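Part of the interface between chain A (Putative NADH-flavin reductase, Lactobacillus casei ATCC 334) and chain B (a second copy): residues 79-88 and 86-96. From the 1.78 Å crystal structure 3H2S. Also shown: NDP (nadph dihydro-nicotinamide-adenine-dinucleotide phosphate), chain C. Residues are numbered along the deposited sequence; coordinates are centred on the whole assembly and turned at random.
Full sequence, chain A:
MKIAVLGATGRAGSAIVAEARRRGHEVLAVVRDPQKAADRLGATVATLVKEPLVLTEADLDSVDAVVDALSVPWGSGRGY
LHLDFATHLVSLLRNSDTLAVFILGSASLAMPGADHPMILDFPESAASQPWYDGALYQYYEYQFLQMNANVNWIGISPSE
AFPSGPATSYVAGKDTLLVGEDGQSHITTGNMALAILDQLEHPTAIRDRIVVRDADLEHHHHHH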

ATOM      1  N   GLY A  79     -10.167  -6.201   8.383  1.00 10.78           N
ATOM      2  CA  GLY A  79     -10.496  -5.398   7.204  1.00  9.32           C
ATOM      3  C   GLY A  79      -9.270  -4.836   6.507  1.00  8.11           C
ATOM      4  O   GLY A  79      -9.277  -4.639   5.291  1.00  6.27           O
ATOM      5  N   TYR A  80      -8.173  -4.694   7.246  1.00  8.00           N
ATOM      6  CA  TYR A  80      -6.931  -4.201   6.649  1.00  7.17           C
ATOM      7  C   TYR A  80      -6.428  -5.090   5.509  1.00  8.67           C
ATOM      8  O   TYR A  80      -5.656  -4.639   4.656  1.00  7.42           O
ATOM      9  CB  TYR A  80      -5.837  -4.020   7.714  1.00  7.74           C
ATOM     10  CG  TYR A  80      -5.519  -5.288   8.472  1.00  8.64           C
ATOM     11  CD1 TYR A  80      -4.691  -6.250   7.923  1.00  6.43           C
ATOM     12  CD2 TYR A  80      -5.945  -5.459   9.787  1.00  9.67           C
ATOM     13  CE1 TYR A  80      -4.358  -7.406   8.637  1.00 11.20           C
ATOM     14  CE2 TYR A  80      -5.685  -6.635  10.483  1.00 11.22           C
ATOM     15  CZ  TYR A  80      -4.890  -7.598   9.908  1.00 13.30           C
ATOM     16  OH  TYR A  80      -4.598  -8.740  10.618  1.00 14.95           O
ATOM     17  N   LEU A  81      -6.795  -6.371   5.528  1.00  8.81           N
ATOM     18  CA  LEU A  81      -6.362  -7.268   4.451  1.00  6.96           C
ATOM     19  C   LEU A  81      -6.821  -6.850   3.065  1.00  7.35           C
ATOM     20  O   LEU A  81      -6.127  -7.109   2.074  1.00  7.70           O
ATOM     21  CB  LEU A  81      -6.776  -8.704   4.737  1.00  8.91           C
ATOM     22  CG  LEU A  81      -6.077  -9.423   5.891  1.00 11.35           C
ATOM     23  CD1 LEU A  81      -6.684 -10.811   6.089  1.00  9.68           C
ATOM     24  CD2 LEU A  81      -4.577  -9.525   5.634  1.00 14.70           C
ATOM     25  N   HIS A  82      -7.994  -6.226   2.965  1.00  8.63           N
ATOM     26  CA  HIS A  82      -8.425  -5.670   1.691  1.00  8.15           C
ATOM     27  C   HIS A  82      -7.333  -4.781   1.105  1.00  8.39           C
ATOM     28  O   HIS A  82      -7.028  -4.843  -0.094  1.00 11.24           O
ATOM     29  CB  HIS A  82      -9.704  -4.858   1.862  1.00  8.05           C
ATOM     30  CG  HIS A  82     -10.942  -5.697   1.917  1.00 10.46           C
ATOM     31  ND1 HIS A  82     -11.726  -5.794   3.046  1.00 15.76           N
ATOM     32  CD2 HIS A  82     -11.530  -6.475   0.979  1.00  8.23           C
ATOM     33  CE1 HIS A  82     -12.801  -6.512   2.764  1.00  9.75           C
ATOM     34  NE2 HIS A  82     -12.693  -6.957   1.524  1.00 11.57           N
ATOM     35  N   LEU A  83      -6.793  -3.913   1.951  1.00  5.94           N
ATOM     36  CA  LEU A  83      -5.703  -3.038   1.560  1.00  6.07           C
ATOM     37  C   LEU A  83      -4.378  -3.781   1.315  1.00  7.78           C
ATOM     38  O   LEU A  83      -3.767  -3.634   0.251  1.00  6.97           O
ATOM     39  CB  LEU A  83      -5.523  -1.930   2.594  1.00  5.86           C
ATOM     40  CG  LEU A  83      -4.457  -0.859   2.328  1.00  6.97           C
ATOM     41  CD1 LEU A  83      -4.682  -0.155   0.966  1.00  9.60           C
ATOM     42  CD2 LEU A  83      -4.454   0.145   3.468  1.00  6.74           C
ATOM     43  N   ASP A  84      -3.956  -4.592   2.283  1.00  5.32           N
ATOM     44  CA  ASP A  84      -2.676  -5.302   2.201  1.00  5.97           C
ATOM     45  C   ASP A  84      -2.579  -6.229   0.988  1.00  6.63           C
ATOM     46  O   ASP A  84      -1.534  -6.303   0.347  1.00  6.32           O
ATOM     47  CB  ASP A  84      -2.411  -6.093   3.496  1.00  7.22           C
ATOM     48  CG  ASP A  84      -2.037  -5.192   4.672  1.00 10.55           C
ATOM     49  OD1 ASP A  84      -1.717  -3.993   4.471  1.00 11.01           O
ATOM     50  OD2 ASP A  84      -2.096  -5.684   5.818  1.00 11.75           O
ATOM     51  N   PHE A  85      -3.635  -6.982   0.690  1.00  8.10           N
ATOM     52  CA  PHE A  85      -3.581  -7.850  -0.496  1.00  7.08           C
ATOM     53  C   PHE A  85      -3.331  -6.991  -1.750  1.00  7.56           C
ATOM     54  O   PHE A  85      -2.616  -7.406  -2.661  1.00  7.32           O
ATOM     55  CB  PHE A  85      -4.895  -8.604  -0.682  1.00  5.79           C
ATOM     56  CG  PHE A  85      -5.230  -9.564   0.437  1.00  8.80           C
ATOM     57  CD1 PHE A  85      -4.278 -10.453   0.922  1.00  9.71           C
ATOM     58  CD2 PHE A  85      -6.551  -9.738   0.821  1.00  8.83           C
ATOM     59  CE1 PHE A  85      -4.625 -11.462   1.802  1.00 12.88           C
ATOM     60  CE2 PHE A  85      -6.898 -10.754   1.723  1.00  9.93           C
ATOM     61  CZ  PHE A  85      -5.920 -11.578   2.239  1.00 12.86           C
ATOM     62  N   ALA A  86      -4.045  -5.864  -1.861  1.00  7.04           N
ATOM     63  CA  ALA A  86      -3.927  -5.021  -3.043  1.00  6.00           C
ATOM     64  C   ALA A  86      -2.546  -4.381  -3.169  1.00  8.00           C
ATOM     65  O   ALA A  86      -1.992  -4.315  -4.276  1.00  7.97           O
ATOM     66  CB  ALA A  86      -5.030  -3.948  -3.056  1.00  8.40           C
ATOM     67  N   THR A  87      -2.038  -3.813  -2.074  1.00  7.23           N
ATOM     68  CA  THR A  87      -0.716  -3.180  -2.117  1.00  6.83           C
ATOM     69  C   THR A  87       0.327  -4.221  -2.496  1.00  7.51           C
ATOM     70  O   THR A  87       1.283  -3.918  -3.208  1.00  6.89           O
ATOM     71  CB  THR A  87      -0.322  -2.524  -0.770  1.00  8.82           C
ATOM     72  OG1 THR A  87      -0.197  -3.535   0.246  1.00  8.62           O
ATOM     73  CG2 THR A  87      -1.368  -1.458  -0.324  1.00  6.08           C
ATOM     74  N   HIS A  88       0.176  -5.442  -1.981  1.00  7.35           N
ATOM     75  CA  HIS A  88       1.138  -6.491  -2.299  1.00  4.64           C
ATOM     76  C   HIS A  88       1.069  -6.834  -3.785  1.00  6.20           C
ATOM     77  O   HIS A  88       2.103  -6.974  -4.453  1.00  7.91           O
ATOM     78  CB  HIS A  88       0.892  -7.753  -1.458  1.00  5.12           C
ATOM     79  CG  HIS A  88       1.934  -8.809  -1.660  1.00  8.33           C
ATOM     80  ND1 HIS A  88       3.272  -8.570  -1.433  1.00 11.33           N
ATOM     81  CD2 HIS A  88       1.865 -10.026  -2.256  1.00  8.52           C
ATOM     82  CE1 HIS A  88       3.971  -9.639  -1.779  1.00 10.45           C
ATOM     83  NE2 HIS A  88       3.147 -10.521  -2.314  1.00  9.65           N
TER
ATOM     84  N   ALA B  86       7.083   0.768   2.041  1.00  6.51           N
ATOM     85  CA  ALA B  86       6.233   1.144   3.170  1.00  6.45           C
ATOM     86  C   ALA B  86       4.978   0.284   3.282  1.00  4.91           C
ATOM     87  O   ALA B  86       4.603  -0.131   4.385  1.00  7.42           O
ATOM     88  CB  ALA B  86       5.864   2.631   3.083  1.00  7.98           C
ATOM     89  N   THR B  87       4.338  -0.019   2.153  1.00  6.07           N
ATOM     90  CA  THR B  87       3.119  -0.827   2.204  1.00  7.21           C
ATOM     91  C   THR B  87       3.462  -2.251   2.644  1.00  8.97           C
ATOM     92  O   THR B  87       2.693  -2.875   3.366  1.00 10.22           O
ATOM     93  CB  THR B  87       2.369  -0.884   0.849  1.00  8.15           C
ATOM     94  OG1 THR B  87       3.203  -1.500  -0.153  1.00  9.24           O
ATOM     95  CG2 THR B  87       1.970   0.513   0.389  1.00  4.39           C
ATOM     96  N   HIS B  88       4.599  -2.774   2.177  1.00  6.06           N
ATOM     97  CA  HIS B  88       5.054  -4.088   2.626  1.00  7.41           C
ATOM     98  C   HIS B  88       5.345  -4.099   4.123  1.00  6.23           C
ATOM     99  O   HIS B  88       4.883  -4.985   4.844  1.00  8.02           O
ATOM    100  CB  HIS B  88       6.282  -4.561   1.833  1.00  6.87           C
ATOM    101  CG  HIS B  88       6.669  -5.985   2.122  1.00  9.86           C
ATOM    102  ND1 HIS B  88       5.826  -7.048   1.868  1.00 13.24           N
ATOM    103  CD2 HIS B  88       7.721  -6.496   2.805  1.00  6.04           C
ATOM    104  CE1 HIS B  88       6.368  -8.161   2.340  1.00 11.52           C
ATOM    105  NE2 HIS B  88       7.527  -7.856   2.893  1.00 11.31           N
ATOM    106  N   LEU B  89       6.089  -3.104   4.603  1.00  7.69           N
ATOM    107  CA  LEU B  89       6.417  -3.049   6.031  1.00  8.06           C
ATOM    108  C   LEU B  89       5.159  -3.004   6.900  1.00  7.08           C
ATOM    109  O   LEU B  89       5.047  -3.749   7.881  1.00  6.17           O
ATOM    110  CB  LEU B  89       7.327  -1.864   6.353  1.00  9.23           C
ATOM    111  CG  LEU B  89       7.662  -1.667   7.841  1.00  8.82           C
ATOM    112  CD1 LEU B  89       8.282  -2.931   8.434  1.00 13.15           C
ATOM    113  CD2 LEU B  89       8.613  -0.479   8.002  1.00 12.01           C
ATOM    114  N   VAL B  90       4.218  -2.127   6.539  1.00  6.52           N
ATOM    115  CA  VAL B  90       2.977  -2.004   7.276  1.00  5.25           C
ATOM    116  C   VAL B  90       2.230  -3.329   7.348  1.00  6.72           C
ATOM    117  O   VAL B  90       1.671  -3.686   8.400  1.00  7.98           O
ATOM    118  CB  VAL B  90       2.077  -0.883   6.692  1.00  4.75           C
ATOM    119  CG1 VAL B  90       0.646  -1.022   7.201  1.00  9.68           C
ATOM    120  CG2 VAL B  90       2.651   0.494   7.095  1.00  6.70           C
ATOM    121  N   SER B  91       2.211  -4.056   6.231  1.00  7.88           N
ATOM    122  CA  SER B  91       1.542  -5.358   6.183  1.00  7.29           C
ATOM    123  C   SER B  91       2.094  -6.349   7.209  1.00  8.84           C
ATOM    124  O   SER B  91       1.404  -7.301   7.576  1.00 10.49           O
ATOM    125  CB  SER B  91       1.573  -5.949   4.775  1.00  5.51           C
ATOM    126  OG  SER B  91       2.818  -6.591   4.510  1.00 10.87           O
ATOM    127  N   LEU B  92       3.346  -6.146   7.636  1.00  7.48           N
ATOM    128  CA  LEU B  92       4.010  -7.071   8.567  1.00  8.46           C
ATOM    129  C   LEU B  92       3.753  -6.682  10.015  1.00  9.81           C
ATOM    130  O   LEU B  92       4.064  -7.440  10.941  1.00 11.89           O
ATOM    131  CB  LEU B  92       5.523  -7.102   8.321  1.00  8.68           C
ATOM    132  CG  LEU B  92       5.991  -7.476   6.908  1.00 14.30           C
ATOM    133  CD1 LEU B  92       7.507  -7.381   6.805  1.00 10.83           C
ATOM    134  CD2 LEU B  92       5.505  -8.882   6.544  1.00 15.33           C
ATOM    135  N   LEU B  93       3.201  -5.493  10.220  1.00  9.62           N
ATOM    136  CA  LEU B  93       3.043  -4.965  11.579  1.00 11.94           C
ATOM    137  C   LEU B  93       1.605  -5.019  12.090  1.00 13.08           C
ATOM    138  O   LEU B  93       1.300  -4.493  13.156  1.00 15.05           O
ATOM    139  CB  LEU B  93       3.582  -3.538  11.656  1.00 10.80           C
ATOM    140  CG  LEU B  93       5.001  -3.366  11.097  1.00 18.87           C
ATOM    141  CD1 LEU B  93       5.419  -1.905  11.162  1.00 23.90           C
ATOM    142  CD2 LEU B  93       6.016  -4.277  11.798  1.00 21.27           C
ATOM    143  N   ARG B  94       0.732  -5.702  11.363  1.00 12.39           N
ATOM    144  CA  ARG B  94      -0.666  -5.779  11.752  1.00 14.42           C
ATOM    145  C   ARG B  94      -0.819  -6.547  13.062  1.00 18.38           C
ATOM    146  O   ARG B  94      -0.121  -7.541  13.302  1.00 16.98           O
ATOM    147  CB  ARG B  94      -1.500  -6.447  10.655  1.00 12.65           C
ATOM    148  CG  ARG B  94      -1.389  -5.759   9.296  1.00 10.65           C
ATOM    149  CD  ARG B  94      -2.096  -4.416   9.310  1.00 10.91           C
ATOM    150  NE  ARG B  94      -2.223  -3.878   7.966  1.00  8.05           N
ATOM    151  CZ  ARG B  94      -2.547  -2.620   7.686  1.00 11.78           C
ATOM    152  NH1 ARG B  94      -2.826  -1.769   8.660  1.00  9.96           N
ATOM    153  NH2 ARG B  94      -2.563  -2.209   6.432  1.00  9.59           N
ATOM    154  N   ASN B  95      -1.643  -6.003  13.947  1.00 23.78           N
ATOM    155  CA  ASN B  95      -1.772  -6.507  15.308  1.00 32.36           C
ATOM    156  C   ASN B  95      -0.438  -6.735  16.041  1.00 32.89           C
ATOM    157  O   ASN B  95      -0.252  -7.758  16.705  1.00 34.03           O
ATOM    158  CB  ASN B  95      -2.621  -7.781  15.317  1.00 34.36           C
ATOM    159  CG  ASN B  95      -4.002  -7.572  14.697  1.00 43.32           C
ATOM    160  OD1 ASN B  95      -4.579  -6.480  14.773  1.00 42.61           O
ATOM    161  ND2 ASN B  95      -4.534  -8.622  14.072  1.00 49.56           N
ATOM    162  N   SER B  96       0.495  -5.794  15.915  1.00 30.00           N
ATOM    163  CA  SER B  96       1.717  -5.849  16.715  1.00 27.19           C
ATOM    164  C   SER B  96       2.038  -4.513  17.356  1.00 24.21           C
ATOM    165  O   SER B  96       1.569  -3.474  16.900  1.00 22.91           O
ATOM    166  CB  SER B  96       2.905  -6.331  15.889  1.00 27.43           C
ATOM    167  OG  SER B  96       3.328  -5.315  15.005  1.00 34.09           O
TER
HETATM  168  PA  NDP C 301     -15.858 -14.643  -0.297  1.00 15.04           P
HETATM  169  O1A NDP C 301     -16.175 -14.351   1.198  1.00 12.73           O
HETATM  170  O2A NDP C 301     -16.705 -15.635  -1.018  1.00  9.47           O
HETATM  171  O5B NDP C 301     -14.296 -15.231  -0.005  1.00 29.10           O
HETATM  172  C5B NDP C 301     -13.367 -14.530  -0.871  1.00 25.25           C
HETATM  173  C4B NDP C 301     -11.999 -15.314  -0.945  1.00 12.08           C
HETATM  174  O4B NDP C 301     -11.151 -14.813   0.069  1.00 10.89           O
HETATM  175  C3B NDP C 301     -12.152 -16.841  -0.632  1.00 14.19           C
HETATM  176  O3B NDP C 301     -11.572 -17.511  -1.706  1.00 15.92           O
HETATM  177  C2B NDP C 301     -11.291 -17.001   0.688  1.00 13.50           C
HETATM  178  O2B NDP C 301     -10.653 -18.214   0.877  1.00 15.08           O
HETATM  179  C1B NDP C 301     -10.280 -15.835   0.455  1.00 11.85           C
HETATM  180  N9A NDP C 301      -9.669 -15.417   1.727  1.00 13.22           N
HETATM  181  C8A NDP C 301     -10.378 -14.795   2.787  1.00 16.22           C
HETATM  182  N7A NDP C 301      -9.596 -14.482   3.823  1.00 16.77           N
HETATM  183  C5A NDP C 301      -8.307 -14.886   3.416  1.00 17.08           C
HETATM  184  C6A NDP C 301      -7.076 -14.780   4.088  1.00 14.64           C
HETATM  185  N6A NDP C 301      -7.061 -14.256   5.346  1.00 19.27           N
HETATM  186  N1A NDP C 301      -5.996 -15.484   3.590  1.00 15.62           N
HETATM  187  C2A NDP C 301      -6.115 -15.965   2.317  1.00 10.46           C
HETATM  188  N3A NDP C 301      -7.199 -15.946   1.485  1.00 17.66           N
HETATM  189  C4A NDP C 301      -8.324 -15.460   2.114  1.00 16.10           C
HETATM  190  O3  NDP C 301     -16.129 -13.199  -0.870  1.00 13.94           O
HETATM  191  PN  NDP C 301     -17.023 -12.474  -2.014  1.00 12.69           P
HETATM  192  O1N NDP C 301     -16.862 -13.265  -3.326  1.00  9.79           O
HETATM  193  O2N NDP C 301     -18.412 -12.525  -1.456  1.00 13.11           O
HETATM  194  O5D NDP C 301     -16.487 -10.960  -2.312  1.00 14.73           O
HETATM  195  C5D NDP C 301     -15.521 -10.680  -3.330  1.00 12.53           C
HETATM  196  C4D NDP C 301     -15.303  -9.156  -3.344  1.00  9.36           C
HETATM  197  O4D NDP C 301     -16.599  -8.586  -3.418  1.00 12.34           O
HETATM  198  C3D NDP C 301     -14.579  -8.517  -2.122  1.00 11.45           C
HETATM  199  O3D NDP C 301     -13.816  -7.442  -2.533  1.00 11.90           O
HETATM  200  C2D NDP C 301     -15.811  -8.103  -1.238  1.00 15.02           C
HETATM  201  O2D NDP C 301     -15.507  -7.001  -0.420  1.00 14.55           O
HETATM  202  C1D NDP C 301     -16.760  -7.631  -2.397  1.00  9.92           C
HETATM  203  N1N NDP C 301     -18.128  -7.441  -1.920  1.00 14.14           N
HETATM  204  C2N NDP C 301     -18.623  -6.069  -1.921  1.00 13.62           C
HETATM  205  C3N NDP C 301     -19.956  -5.872  -1.198  1.00 15.60           C
HETATM  206  C7N NDP C 301     -20.624  -4.598  -1.686  1.00 22.49           C
HETATM  207  O7N NDP C 301     -19.951  -3.594  -1.876  1.00 27.19           O
HETATM  208  N7N NDP C 301     -22.009  -4.551  -1.746  1.00 28.15           N
HETATM  209  C4N NDP C 301     -20.904  -7.045  -1.062  1.00 14.22           C
HETATM  210  C5N NDP C 301     -20.228  -8.365  -0.793  1.00 14.98           C
HETATM  211  C6N NDP C 301     -18.823  -8.567  -1.316  1.00 14.77           C
HETATM  212  P2B NDP C 301     -11.484 -19.508   1.418  1.00 18.35           P
HETATM  213  O1X NDP C 301     -12.449 -20.002   0.280  1.00 18.31           O
HETATM  214  O2X NDP C 301     -10.435 -20.674   1.546  1.00 16.22           O
HETATM  215  O3X NDP C 301     -12.232 -19.220   2.675  1.00 21.30           O
HETATM  216  O   HOH W   1      -0.046  -2.619   2.904  1.00  7.03           O
HETATM  217  O   HOH W   2      -1.134  -8.066   6.630  1.00 12.39           O
HETATM  218  O   HOH W   3       2.436  -1.310  -2.712  1.00  7.03           O

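The contact is organised round one long side chain, B:Arg94, which lies just past the end of its helix and reaches back across to the helix of chain A. It gives up 93 Å² to the other stretch, the largest share of any residue here, with A:Tyr80 at 74 Å² and A:Asp84 at 57 Å² as its two main partners. The two helices run at 140° to each other, 9.5 Å apart at closest approach, so A:Tyr80, early in its stretch, faces B:Arg94, late in the other.

The main polar interaction is a two-pronged salt bridge. B:Arg94 NH2 donates to A:Asp84 OD1 at 2.8 Å, and B:Arg94 NE donates to A:Asp84 OD2, also at 2.8 Å; both hydrogen bonds are nearly straight, and the carboxylate meets the guanidinium at its edge. Aspartate suits this place because its short chain, at chi1 m, presents both oxygens to the partner while remaining buried. Neither oxygen is left with a single partner: water 1 donates to A:Asp84 OD1 and to B:Thr87 O, and water 2 donates to A:Asp84 OD2 and to B:Ser91 O. The waters thus tie the same carboxylate to the backbone of the opposing helix.

A:Tyr80 supplies the flat surface against which the arginine is laid. Its ring, at chi1 p, takes B:Arg94 CD over its face, 3.7 Å from the ring centroid in a CH-pi contact, and A:Tyr80 CD1 comes within 3.4 Å of B:Arg94 NE. B:Arg94 CG and CD lie over the ring face, while NE and NH2 reach the carboxylate; NE also lies close to the ring, and one face of the guanidinium rests against A:Tyr80 CB. At the ring edge B:Asn95 ND2 sits 3.5 Å from A:Tyr80 OH, a packing contact whose angle is too poor for a hydrogen bond.

Farther along, the backbones come closer, and short side chains meet at A:Asp84 and B:Ser91 and at A:Thr87 and B:Thr87. A:Asp84 and B:Ser91 have CA atoms only 5.8 Å apart, and A:Asp84 CG packs 3.7 Å from B:Ser91 CB. B:Ser91 OG turns back to its own helix, donating to B:His88 O at 2.6 Å. The two copies of Thr87 then meet, A:Thr87 CB to B:Thr87 CB at 3.5 Å, both at chi1 p. Their hydroxyls are served by water: A:Thr87 OG1 donates to water 1, and B:Thr87 OG1 donates to water 3, which in turn donates to A:Thr87 O. Beyond them the two His88 side chains approach, with A:His88 ND1 4.4 Å from B:His88 ND1. In all, 416 Å² is buried between the stretches.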